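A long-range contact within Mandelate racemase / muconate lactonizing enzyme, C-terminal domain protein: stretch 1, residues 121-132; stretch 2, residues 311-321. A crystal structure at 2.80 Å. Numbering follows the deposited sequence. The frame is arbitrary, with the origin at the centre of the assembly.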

HETATM    1  N   MSE A 121      -0.145 -41.342  27.715  1.00 93.65           N
HETATM    2  CA  MSE A 121      -1.035 -40.200  27.953  1.00 94.58           C
HETATM    3  C   MSE A 121      -1.787 -39.821  26.705  1.00 91.24           C
HETATM    4  O   MSE A 121      -1.363 -40.140  25.594  1.00 86.08           O
HETATM    5  CB  MSE A 121      -0.269 -38.977  28.471  1.00 96.03           C
HETATM    6  CG  MSE A 121       1.101 -38.785  27.826  1.00 97.73           C
HETATM    7 SE   MSE A 121       2.035 -37.257  28.663  1.00102.97          SE
HETATM    8  CE  MSE A 121       2.265 -37.969  30.486  1.00101.35           C
ATOM      9  N   PRO A 122      -2.933 -39.139  26.876  1.00 91.57           N
ATOM     10  CA  PRO A 122      -3.733 -38.666  25.752  1.00 89.94           C
ATOM     11  C   PRO A 122      -2.962 -37.693  24.875  1.00 89.14           C
ATOM     12  O   PRO A 122      -2.050 -37.019  25.349  1.00 90.06           O
ATOM     13  CB  PRO A 122      -4.913 -37.948  26.426  1.00 91.48           C
ATOM     14  CG  PRO A 122      -4.481 -37.688  27.827  1.00 92.88           C
ATOM     15  CD  PRO A 122      -3.557 -38.814  28.170  1.00 94.04           C
ATOM     16  N   LEU A 123      -3.337 -37.615  23.604  1.00 88.32           N
ATOM     17  CA  LEU A 123      -2.595 -36.810  22.651  1.00 86.24           C
ATOM     18  C   LEU A 123      -2.623 -35.333  23.031  1.00 87.08           C
ATOM     19  O   LEU A 123      -1.614 -34.639  22.914  1.00 92.93           O
ATOM     20  CB  LEU A 123      -3.156 -36.992  21.243  1.00 85.84           C
ATOM     21  CG  LEU A 123      -2.161 -36.656  20.130  1.00 87.78           C
ATOM     22  CD1 LEU A 123      -1.227 -37.835  19.901  1.00 87.79           C
ATOM     23  CD2 LEU A 123      -2.881 -36.284  18.843  1.00 87.26           C
ATOM     24  N   TYR A 124      -3.769 -34.851  23.498  1.00 85.79           N
ATOM     25  CA  TYR A 124      -3.908 -33.429  23.786  1.00 83.56           C
ATOM     26  C   TYR A 124      -2.892 -32.994  24.839  1.00 83.54           C
ATOM     27  O   TYR A 124      -2.541 -31.816  24.921  1.00 84.15           O
ATOM     28  CB  TYR A 124      -5.347 -33.065  24.195  1.00 81.83           C
ATOM     29  CG  TYR A 124      -5.795 -33.574  25.550  1.00 82.40           C
ATOM     30  CD1 TYR A 124      -5.462 -32.895  26.717  1.00 82.62           C
ATOM     31  CD2 TYR A 124      -6.579 -34.717  25.658  1.00 83.09           C
ATOM     32  CE1 TYR A 124      -5.878 -33.352  27.954  1.00 87.59           C
ATOM     33  CE2 TYR A 124      -6.999 -35.184  26.890  1.00 86.00           C
ATOM     34  CZ  TYR A 124      -6.648 -34.500  28.034  1.00 89.05           C
ATOM     35  OH  TYR A 124      -7.069 -34.968  29.255  1.00 86.31           O
HETATM   36  N   MSE A 125      -2.403 -33.949  25.626  1.00 84.75           N
HETATM   37  CA  MSE A 125      -1.377 -33.660  26.630  1.00 85.05           C
HETATM   38  C   MSE A 125      -0.024 -33.508  25.988  1.00 83.54           C
HETATM   39  O   MSE A 125       0.727 -32.591  26.318  1.00 76.71           O
HETATM   40  CB  MSE A 125      -1.332 -34.787  27.649  1.00 85.06           C
HETATM   41  CG  MSE A 125      -0.809 -34.282  28.987  1.00 89.74           C
HETATM   42 SE   MSE A 125      -1.166 -35.630  30.376  1.00 87.36          SE
HETATM   43  CE  MSE A 125      -2.970 -35.015  30.878  1.00 86.27           C
ATOM     44  N   LEU A 126       0.296 -34.406  25.060  1.00 84.08           N
ATOM     45  CA  LEU A 126       1.570 -34.364  24.349  1.00 85.28           C
ATOM     46  C   LEU A 126       1.815 -33.011  23.706  1.00 86.70           C
ATOM     47  O   LEU A 126       2.929 -32.486  23.757  1.00 92.92           O
ATOM     48  CB  LEU A 126       1.604 -35.413  23.240  1.00 83.64           C
ATOM     49  CG  LEU A 126       1.560 -36.888  23.614  1.00 85.34           C
ATOM     50  CD1 LEU A 126       1.638 -37.709  22.338  1.00 85.93           C
ATOM     51  CD2 LEU A 126       2.691 -37.256  24.559  1.00 87.55           C
ATOM     52  N   LEU A 127       0.776 -32.465  23.081  1.00 82.12           N
ATOM     53  CA  LEU A 127       0.888 -31.213  22.336  1.00 78.91           C
ATOM     54  C   LEU A 127       0.830 -30.012  23.275  1.00 81.85           C
ATOM     55  O   LEU A 127       1.708 -29.151  23.250  1.00 87.66           O
ATOM     56  CB  LEU A 127      -0.233 -31.113  21.301  1.00 74.97           C
ATOM     57  CG  LEU A 127      -0.383 -32.325  20.380  1.00 74.72           C
ATOM     58  CD1 LEU A 127      -1.787 -32.382  19.804  1.00 76.64           C
ATOM     59  CD2 LEU A 127       0.663 -32.311  19.274  1.00 71.94           C
ATOM     60  N   GLY A 128      -0.212 -29.959  24.101  1.00 79.91           N
ATOM     61  CA  GLY A 128      -0.364 -28.885  25.071  1.00 77.64           C
ATOM     62  C   GLY A 128      -1.146 -29.344  26.282  1.00 83.00           C
ATOM     63  O   GLY A 128      -0.711 -30.235  27.021  1.00 86.39           O
ATOM     64  N   GLY A 129      -2.314 -28.746  26.480  1.00 81.62           N
ATOM     65  CA  GLY A 129      -3.152 -29.073  27.622  1.00 83.61           C
ATOM     66  C   GLY A 129      -3.768 -27.813  28.184  1.00 84.56           C
ATOM     67  O   GLY A 129      -3.226 -27.198  29.105  1.00 85.46           O
ATOM     68  N   ALA A 130      -4.897 -27.421  27.607  1.00 83.39           N
ATOM     69  CA  ALA A 130      -5.605 -26.221  28.029  1.00 81.11           C
ATOM     70  C   ALA A 130      -6.947 -26.576  28.642  1.00 76.69           C
ATOM     71  O   ALA A 130      -7.424 -25.891  29.542  1.00 73.72           O
ATOM     72  CB  ALA A 130      -5.805 -25.294  26.844  1.00 81.39           C
ATOM     73  N   ARG A 131      -7.563 -27.635  28.127  1.00 74.64           N
ATOM     74  CA  ARG A 131      -8.880 -28.056  28.577  1.00 79.33           C
ATOM     75  C   ARG A 131      -9.033 -29.541  28.317  1.00 87.19           C
ATOM     76  O   ARG A 131      -8.356 -30.098  27.452  1.00 94.22           O
ATOM     77  CB  ARG A 131      -9.989 -27.308  27.832  1.00 77.33           C
ATOM     78  CG  ARG A 131      -9.581 -25.951  27.287  1.00 78.88           C
ATOM     79  CD  ARG A 131      -9.395 -25.966  25.780  1.00 72.95           C
ATOM     80  NE  ARG A 131     -10.602 -25.475  25.131  1.00 71.05           N
ATOM     81  CZ  ARG A 131     -10.661 -25.037  23.882  1.00 67.15           C
ATOM     82  NH1 ARG A 131      -9.582 -25.030  23.110  1.00 63.93           N
ATOM     83  NH2 ARG A 131     -11.816 -24.602  23.406  1.00 69.10           N
ATOM     84  N   THR A 132      -9.929 -30.176  29.064  1.00 87.92           N
ATOM     85  CA  THR A 132     -10.211 -31.587  28.873  1.00 86.10           C
ATOM     86  C   THR A 132     -11.580 -31.757  28.210  1.00 82.18           C
ATOM     87  O   THR A 132     -12.001 -32.874  27.895  1.00 76.40           O
ATOM     88  CB  THR A 132     -10.129 -32.345  30.217  1.00 91.77           C
ATOM     89  OG1 THR A 132      -9.828 -33.725  29.974  1.00 96.75           O
ATOM     90  CG2 THR A 132     -11.430 -32.220  31.013  1.00 91.79           C
ATOM     91  N   LEU A 311     -10.328 -33.108  17.803  1.00 67.78           N
ATOM     92  CA  LEU A 311     -10.711 -32.779  19.167  1.00 70.74           C
ATOM     93  C   LEU A 311      -9.471 -32.649  20.049  1.00 73.12           C
ATOM     94  O   LEU A 311      -9.386 -31.758  20.898  1.00 72.84           O
ATOM     95  CB  LEU A 311     -11.658 -33.839  19.732  1.00 71.68           C
ATOM     96  CG  LEU A 311     -11.948 -33.743  21.235  1.00 75.06           C
ATOM     97  CD1 LEU A 311     -12.513 -32.384  21.615  1.00 73.94           C
ATOM     98  CD2 LEU A 311     -12.903 -34.845  21.662  1.00 77.63           C
ATOM     99  N   HIS A 312      -8.508 -33.540  19.841  1.00 72.77           N
ATOM    100  CA  HIS A 312      -7.314 -33.566  20.670  1.00 76.04           C
ATOM    101  C   HIS A 312      -6.498 -32.294  20.506  1.00 75.39           C
ATOM    102  O   HIS A 312      -6.097 -31.660  21.481  1.00 80.55           O
ATOM    103  CB  HIS A 312      -6.461 -34.790  20.338  1.00 74.82           C
ATOM    104  CG  HIS A 312      -6.856 -36.014  21.098  1.00 73.38           C
ATOM    105  ND1 HIS A 312      -6.567 -36.179  22.435  1.00 74.52           N
ATOM    106  CD2 HIS A 312      -7.527 -37.125  20.717  1.00 73.60           C
ATOM    107  CE1 HIS A 312      -7.038 -37.343  22.843  1.00 78.57           C
ATOM    108  NE2 HIS A 312      -7.624 -37.937  21.821  1.00 76.75           N
ATOM    109  N   VAL A 313      -6.257 -31.921  19.263  1.00 73.66           N
ATOM    110  CA  VAL A 313      -5.497 -30.723  18.983  1.00 76.96           C
ATOM    111  C   VAL A 313      -6.198 -29.513  19.600  1.00 80.94           C
ATOM    112  O   VAL A 313      -5.548 -28.648  20.179  1.00 83.60           O
ATOM    113  CB  VAL A 313      -5.311 -30.537  17.466  1.00 73.89           C
ATOM    114  CG1 VAL A 313      -4.460 -29.313  17.175  1.00 75.08           C
ATOM    115  CG2 VAL A 313      -4.676 -31.783  16.864  1.00 71.05           C
ATOM    116  N   ALA A 314      -7.524 -29.466  19.496  1.00 85.81           N
ATOM    117  CA  ALA A 314      -8.294 -28.339  20.029  1.00 81.60           C
ATOM    118  C   ALA A 314      -8.227 -28.274  21.557  1.00 75.19           C
ATOM    119  O   ALA A 314      -8.347 -27.202  22.143  1.00 75.04           O
ATOM    120  CB  ALA A 314      -9.743 -28.408  19.559  1.00 76.98           C
ATOM    121  N   LEU A 315      -8.034 -29.420  22.200  1.00 74.05           N
ATOM    122  CA  LEU A 315      -7.915 -29.457  23.659  1.00 79.77           C
ATOM    123  C   LEU A 315      -6.526 -29.014  24.126  1.00 80.18           C
ATOM    124  O   LEU A 315      -6.346 -28.620  25.277  1.00 79.54           O
ATOM    125  CB  LEU A 315      -8.236 -30.857  24.190  1.00 77.28           C
ATOM    126  CG  LEU A 315      -9.704 -31.122  24.549  1.00 77.00           C
ATOM    127  CD1 LEU A 315     -10.674 -30.405  23.623  1.00 75.11           C
ATOM    128  CD2 LEU A 315      -9.979 -32.614  24.538  1.00 78.34           C
ATOM    129  N   ALA A 316      -5.554 -29.061  23.221  1.00 80.19           N
ATOM    130  CA  ALA A 316      -4.183 -28.688  23.545  1.00 78.17           C
ATOM    131  C   ALA A 316      -3.964 -27.174  23.480  1.00 74.03           C
ATOM    132  O   ALA A 316      -2.996 -26.662  24.032  1.00 76.37           O
ATOM    133  CB  ALA A 316      -3.218 -29.401  22.611  1.00 77.63           C
ATOM    134  N   HIS A 317      -4.861 -26.465  22.803  1.00 72.19           N
ATOM    135  CA  HIS A 317      -4.758 -25.014  22.672  1.00 70.18           C
ATOM    136  C   HIS A 317      -6.042 -24.346  23.162  1.00 69.38           C
ATOM    137  O   HIS A 317      -7.042 -25.017  23.404  1.00 73.22           O
ATOM    138  CB  HIS A 317      -4.491 -24.633  21.213  1.00 69.15           C
ATOM    139  CG  HIS A 317      -3.293 -25.308  20.619  1.00 69.54           C
ATOM    140  ND1 HIS A 317      -2.028 -24.760  20.669  1.00 70.06           N
ATOM    141  CD2 HIS A 317      -3.166 -26.483  19.957  1.00 69.66           C
ATOM    142  CE1 HIS A 317      -1.175 -25.572  20.066  1.00 70.26           C
ATOM    143  NE2 HIS A 317      -1.842 -26.624  19.625  1.00 67.50           N
ATOM    144  N   ASP A 318      -6.010 -23.025  23.307  1.00 68.09           N
ATOM    145  CA  ASP A 318      -7.183 -22.272  23.755  1.00 68.40           C
ATOM    146  C   ASP A 318      -7.929 -21.626  22.597  1.00 67.85           C
ATOM    147  O   ASP A 318      -9.141 -21.427  22.673  1.00 71.61           O
ATOM    148  CB  ASP A 318      -6.771 -21.182  24.740  1.00 72.30           C
ATOM    149  CG  ASP A 318      -6.341 -21.739  26.075  1.00 78.98           C
ATOM    150  OD1 ASP A 318      -7.117 -22.523  26.660  1.00 86.40           O
ATOM    151  OD2 ASP A 318      -5.239 -21.384  26.545  1.00 83.85           O
ATOM    152  N   ASN A 319      -7.206 -21.294  21.528  1.00 64.30           N
ATOM    153  CA  ASN A 319      -7.789 -20.558  20.410  1.00 64.71           C
ATOM    154  C   ASN A 319      -8.646 -21.436  19.497  1.00 67.71           C
ATOM    155  O   ASN A 319      -8.219 -21.845  18.421  1.00 81.57           O
ATOM    156  CB  ASN A 319      -6.701 -19.827  19.613  1.00 63.45           C
ATOM    157  CG  ASN A 319      -5.583 -20.745  19.142  1.00 64.36           C
ATOM    158  OD1 ASN A 319      -5.319 -21.791  19.731  1.00 58.96           O
ATOM    159  ND2 ASN A 319      -4.909 -20.340  18.074  1.00 68.06           N
ATOM    160  N   CYS A 320      -9.861 -21.713  19.958  1.00 68.34           N
ATOM    161  CA  CYS A 320     -10.875 -22.469  19.219  1.00 66.26           C
ATOM    162  C   CYS A 320     -12.051 -22.574  20.177  1.00 63.24           C
ATOM    163  O   CYS A 320     -11.854 -22.904  21.338  1.00 59.17           O
ATOM    164  CB  CYS A 320     -10.379 -23.865  18.819  1.00 69.91           C
ATOM    165  SG  CYS A 320     -11.669 -25.003  18.213  1.00 72.06           S
ATOM    166  N   ASN A 321     -13.258 -22.284  19.700  1.00 63.78           N
ATOM    167  CA  ASN A 321     -14.437 -22.242  20.569  1.00 65.46           C
ATOM    168  C   ASN A 321     -15.280 -23.503  20.539  1.00 66.39           C
ATOM    169  O   ASN A 321     -15.942 -23.817  21.523  1.00 78.53           O
ATOM    170  CB  ASN A 321     -15.347 -21.070  20.197  1.00 65.50           C
ATOM    171  CG  ASN A 321     -14.693 -19.722  20.414  1.00 62.87           C
ATOM    172  OD1 ASN A 321     -13.968 -19.514  21.384  1.00 67.92           O
ATOM    173  ND2 ASN A 321     -14.962 -18.792  19.514  1.00 59.58           N
TER

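How do two stretches so far apart in sequence come to lie together? Stretch 1 contributes a short helix, 123-127, and stretch 2 the last part of a helix that begins earlier in the chain, and the two axes approach to 7.7 Å with their N-to-C directions 43° apart. The backbones draw closest where the second helix gives way to the loop: the CA atoms of Gly-128 and Ala-316 are 4.1 Å apart, a spacing that leaves little room for side chains. A CB on Gly-128 would point toward the partner and fall 2.2 Å from Ala-316 O, a clash, whereas the bare CA can make a CA-H...O contact, with Gly-128 CA 3.6 Å from Ala-316 O. Gly-129 has its own need for glycine, because at its backbone angles a CB would be jammed against the carbonyl oxygen of Gly-128.

What satisfies the carbonyls of Leu-315 and Ala-316? Near a C-terminus, carbonyl oxygens lack the next helical turn that would supply their donors, and here the loop after the first helix supplies them instead. Gly-129 N donates to Ala-316 O at 3.3 Å, nearly straight at 168°. Leu-315 O accepts twice, from Ala-130 N at 3.0 Å and from Arg-131 N at 3.3 Å, so three consecutive amides are spent on two neighbouring carbonyls. Gly-128 N, just before them, stays within its own helix and donates to Tyr-124 O at 3.1 Å.

Where does the Arg-131 side chain find its acceptors? Its CA-to-CB bond runs sideways to the partner, but its end comes nearer and places the guanidinium among main-chain oxygens of the second stretch. Arg-131 NH1 donates to His-317 O at 2.6 Å and Arg-131 NH2 to Cys-320 O at 2.7 Å, both acceptors lying at the edge of the group, near its plane, where its N-H bonds point. Ala-314 O is also only 2.7 Å from Arg-131 NH1, but the angle is too poor for a hydrogen bond. Asp-318 makes no salt bridge with this arginine: its OD1 lies 4.2 Å from Arg-131 CD, and its OD2 is hydrogen-bonded elsewhere in the structure.

How is His-312 used at the start of the first helix? Pro-122 occupies the N-cap position, and the amide of Tyr-124, in the first turn, donates from Tyr-124 N to His-312 ND1 at 3.3 Å; the angle of 137° makes the bond rather bent. With NE2 bonded elsewhere in the structure, both ring nitrogens are engaged. Leu-123 CB sits over one face of the imidazole, 4.0 Å from the centroid of the His-312 ring, in a CH-pi contact, while the Tyr-124 ring meets it rim to rim.

What fills the space between the helices? Apolar carbon does: Tyr-124 CB packs against Leu-315 CB at 3.6 Å, and Leu-127 CB against Ala-316 CB at 3.7 Å. Leu-127 also reaches Val-313, with CD1 4.2 Å from Val-313 CG2. The tyrosine hydroxyl accepts a hydrogen bond within its own stretch, from Thr-132 OG1 to Tyr-124 OH at 3.1 Å.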